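Local coordinates for protein Pab-dependent poly(a)-specific ribonuclease subunit PAN2 (Neurospora crassa, PDB 4CZW) that probably serves as the catalytic subunit of the PAN2-PAN3 deadenylation complex, shortening the poly(A) tails of mRNA exonucleolytically to release 5'-AMP in a divalent-metal-dependent reaction, at residues Gln187-His192 against Gln252-Gln256. Residue numbers count along the deposited sequence, not the author numbering.
Sequences QIKCMH and QNLDQ. With ZN (zinc ion), chain C.
A Cys4 zinc site sits at the tip of a four-stranded antiparallel sheet that projects from the body of the pseudo-UCH domain of Pan2; 187-190 and 252-256 are extended parts of its two central strands. They run antiparallel, with axes 4.5 Å apart at 149°. Lys-189 and Asp-255 form the hydrogen-bonded pair, with Lys-189 N to Asp-255 O at 2.8 Å and Asp-255 N to Lys-189 O at 2.7 Å. The non-hydrogen-bonded pairs Ile-188/Gln-256 and Cys-190/Leu-254 flank it. After Cys-190 the chain turns, with Met-191 at phi/psi -82/7 and His-192 at -108/-60, yet Met-191 N still reaches Asn-253 O at 3.0 Å.

On the face carrying Ile-188, Cys-190, Leu-254 and Gln-256, both Ile-188 and Leu-254 are mt, which brings Ile-188 CG2 to Leu-254 CD1 (3.8 Å); Cys-190 CB packs on Leu-254 CD2 (4.1 Å). Over the other face, the selenomethionine Met-191 (chi1 m) reaches across the partner strand, SE 3.9 Å from Asn-253 CB and CG 3.9 Å from Asp-255 CB, while the Asp-255 carboxylate forms a salt bridge with Arg-257.

Cys-193, Cys-245 and Cys-248 complete the zinc site, which ties together the ends of the hairpins 183-190/196-201 and 238-245/250-262. Cys-190, with chi1 t, places SG 2.3 Å from ZN; the same SG accepts a hydrogen bond from His-192 N at 3.4 Å and lies 3.7 Å from Gln-252 CG.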
ATOM      1  N   GLN A 187     -15.362  24.675  22.539  1.00 66.15           N
ATOM      2  CA  GLN A 187     -15.702  25.859  23.315  1.00 65.89           C
ATOM      3  C   GLN A 187     -16.433  25.455  24.589  1.00 67.93           C
ATOM      4  O   GLN A 187     -17.589  25.030  24.546  1.00 71.20           O
ATOM      5  CB  GLN A 187     -16.560  26.825  22.496  1.00 61.05           C
ATOM      6  CG  GLN A 187     -17.112  27.991  23.302  1.00 67.90           C
ATOM      7  CD  GLN A 187     -18.098  28.833  22.518  1.00 74.85           C
ATOM      8  OE1 GLN A 187     -17.805  29.286  21.412  1.00 80.99           O
ATOM      9  NE2 GLN A 187     -19.280  29.044  23.087  1.00 74.12           N
ATOM     10  N   ILE A 188     -15.751  25.582  25.721  1.00 56.16           N
ATOM     11  CA  ILE A 188     -16.329  25.224  27.009  1.00 62.35           C
ATOM     12  C   ILE A 188     -16.852  26.461  27.731  1.00 64.75           C
ATOM     13  O   ILE A 188     -16.077  27.283  28.219  1.00 64.88           O
ATOM     14  CB  ILE A 188     -15.304  24.503  27.901  1.00 58.01           C
ATOM     15  CG1 ILE A 188     -14.721  23.295  27.165  1.00 57.94           C
ATOM     16  CG2 ILE A 188     -15.945  24.080  29.213  1.00 52.67           C
ATOM     17  CD1 ILE A 188     -13.684  22.535  27.962  1.00 63.33           C
ATOM     18  N   LYS A 189     -18.174  26.589  27.792  1.00 61.55           N
ATOM     19  CA  LYS A 189     -18.801  27.751  28.406  1.00 67.25           C
ATOM     20  C   LYS A 189     -19.478  27.407  29.728  1.00 61.26           C
ATOM     21  O   LYS A 189     -20.293  26.487  29.797  1.00 62.11           O
ATOM     22  CB  LYS A 189     -19.820  28.373  27.449  1.00 64.75           C
ATOM     23  CG  LYS A 189     -20.627  29.510  28.057  1.00 67.84           C
ATOM     24  CD  LYS A 189     -21.713  29.998  27.110  1.00 66.22           C
ATOM     25  CE  LYS A 189     -21.123  30.594  25.843  1.00 74.99           C
ATOM     26  NZ  LYS A 189     -22.176  31.133  24.938  1.00 83.88           N
ATOM     27  N   CYS A 190     -19.132  28.146  30.776  1.00 55.90           N
ATOM     28  CA  CYS A 190     -19.821  28.029  32.054  1.00 65.68           C
ATOM     29  C   CYS A 190     -21.246  28.541  31.899  1.00 64.70           C
ATOM     30  O   CYS A 190     -21.462  29.643  31.403  1.00 71.14           O
ATOM     31  CB  CYS A 190     -19.084  28.806  33.148  1.00 60.58           C
ATOM     32  SG  CYS A 190     -19.937  28.869  34.747  1.00 66.81           S
HETATM   33  N   MSE A 191     -22.220  27.741  32.318  1.00 59.46           N
HETATM   34  CA  MSE A 191     -23.621  28.109  32.138  1.00 67.86           C
HETATM   35  C   MSE A 191     -24.120  29.053  33.229  1.00 72.07           C
HETATM   36  O   MSE A 191     -25.312  29.355  33.298  1.00 71.01           O
HETATM   37  CB  MSE A 191     -24.496  26.855  32.090  1.00 57.96           C
HETATM   38  CG  MSE A 191     -24.190  25.937  30.918  1.00 56.67           C
HETATM   39 SE   MSE A 191     -25.434  24.444  30.790  1.00 82.43          SE
HETATM   40  CE  MSE A 191     -27.081  25.451  30.519  1.00 72.07           C
ATOM     41  N   HIS A 192     -23.210  29.526  34.076  1.00 73.93           N
ATOM     42  CA  HIS A 192     -23.577  30.458  35.137  1.00 70.21           C
ATOM     43  C   HIS A 192     -23.072  31.868  34.841  1.00 72.63           C
ATOM     44  O   HIS A 192     -23.862  32.805  34.727  1.00 80.84           O
ATOM     45  CB  HIS A 192     -23.035  29.982  36.486  1.00 68.54           C
ATOM     46  CG  HIS A 192     -23.549  30.768  37.653  1.00 78.64           C
ATOM     47  ND1 HIS A 192     -24.858  30.698  38.078  1.00 83.54           N
ATOM     48  CD2 HIS A 192     -22.931  31.642  38.482  1.00 80.89           C
ATOM     49  CE1 HIS A 192     -25.024  31.494  39.120  1.00 88.64           C
ATOM     50  NE2 HIS A 192     -23.870  32.078  39.385  1.00 82.95           N
ATOM     51  N   GLN A 252     -19.647  24.083  38.047  1.00 70.31           N
ATOM     52  CA  GLN A 252     -20.898  24.429  37.384  1.00 56.29           C
ATOM     53  C   GLN A 252     -21.182  23.485  36.224  1.00 61.59           C
ATOM     54  O   GLN A 252     -20.335  22.673  35.851  1.00 64.15           O
ATOM     55  CB  GLN A 252     -20.854  25.872  36.872  1.00 60.03           C
ATOM     56  CG  GLN A 252     -20.415  26.908  37.897  1.00 67.60           C
ATOM     57  CD  GLN A 252     -21.539  27.345  38.818  1.00 63.95           C
ATOM     58  OE1 GLN A 252     -22.474  26.590  39.084  1.00 59.36           O
ATOM     59  NE2 GLN A 252     -21.455  28.578  39.304  1.00 68.57           N
ATOM     60  N   ASN A 253     -22.380  23.594  35.658  1.00 64.82           N
ATOM     61  CA  ASN A 253     -22.689  22.913  34.409  1.00 61.00           C
ATOM     62  C   ASN A 253     -21.967  23.608  33.261  1.00 60.00           C
ATOM     63  O   ASN A 253     -22.086  24.820  33.089  1.00 58.31           O
ATOM     64  CB  ASN A 253     -24.198  22.889  34.155  1.00 61.01           C
ATOM     65  CG  ASN A 253     -24.929  21.918  35.063  1.00 63.64           C
ATOM     66  OD1 ASN A 253     -24.396  20.871  35.430  1.00 73.11           O
ATOM     67  ND2 ASN A 253     -26.158  22.263  35.428  1.00 63.70           N
ATOM     68  N   LEU A 254     -21.210  22.843  32.483  1.00 60.41           N
ATOM     69  CA  LEU A 254     -20.416  23.420  31.407  1.00 60.11           C
ATOM     70  C   LEU A 254     -20.954  23.036  30.033  1.00 58.91           C
ATOM     71  O   LEU A 254     -21.109  21.854  29.722  1.00 54.43           O
ATOM     72  CB  LEU A 254     -18.953  22.992  31.534  1.00 55.92           C
ATOM     73  CG  LEU A 254     -18.262  23.312  32.863  1.00 59.91           C
ATOM     74  CD1 LEU A 254     -16.784  22.959  32.795  1.00 55.56           C
ATOM     75  CD2 LEU A 254     -18.452  24.772  33.243  1.00 61.14           C
ATOM     76  N   ASP A 255     -21.238  24.045  29.216  1.00 59.16           N
ATOM     77  CA  ASP A 255     -21.718  23.829  27.857  1.00 61.10           C
ATOM     78  C   ASP A 255     -20.546  23.721  26.889  1.00 64.28           C
ATOM     79  O   ASP A 255     -19.900  24.717  26.561  1.00 63.10           O
ATOM     80  CB  ASP A 255     -22.659  24.957  27.435  1.00 64.22           C
ATOM     81  CG  ASP A 255     -23.113  24.832  25.994  1.00 68.85           C
ATOM     82  OD1 ASP A 255     -23.290  23.691  25.516  1.00 73.90           O
ATOM     83  OD2 ASP A 255     -23.294  25.879  25.338  1.00 71.01           O
ATOM     84  N   GLN A 256     -20.284  22.501  26.434  1.00 67.54           N
ATOM     85  CA  GLN A 256     -19.138  22.218  25.581  1.00 65.42           C
ATOM     86  C   GLN A 256     -19.572  21.867  24.163  1.00 68.27           C
ATOM     87  O   GLN A 256     -20.253  20.866  23.942  1.00 69.05           O
ATOM     88  CB  GLN A 256     -18.314  21.076  26.176  1.00 69.00           C
ATOM     89  CG  GLN A 256     -17.883  21.321  27.612  1.00 80.33           C
ATOM     90  CD  GLN A 256     -17.802  20.044  28.426  1.00 93.53           C
ATOM     91  OE1 GLN A 256     -18.003  18.948  27.905  1.00 96.75           O
ATOM     92  NE2 GLN A 256     -17.511  20.182  29.715  1.00 88.07           N
TER
HETATM   93 ZN    ZN C3095     -18.409  30.274  35.804  1.00 66.24          ZN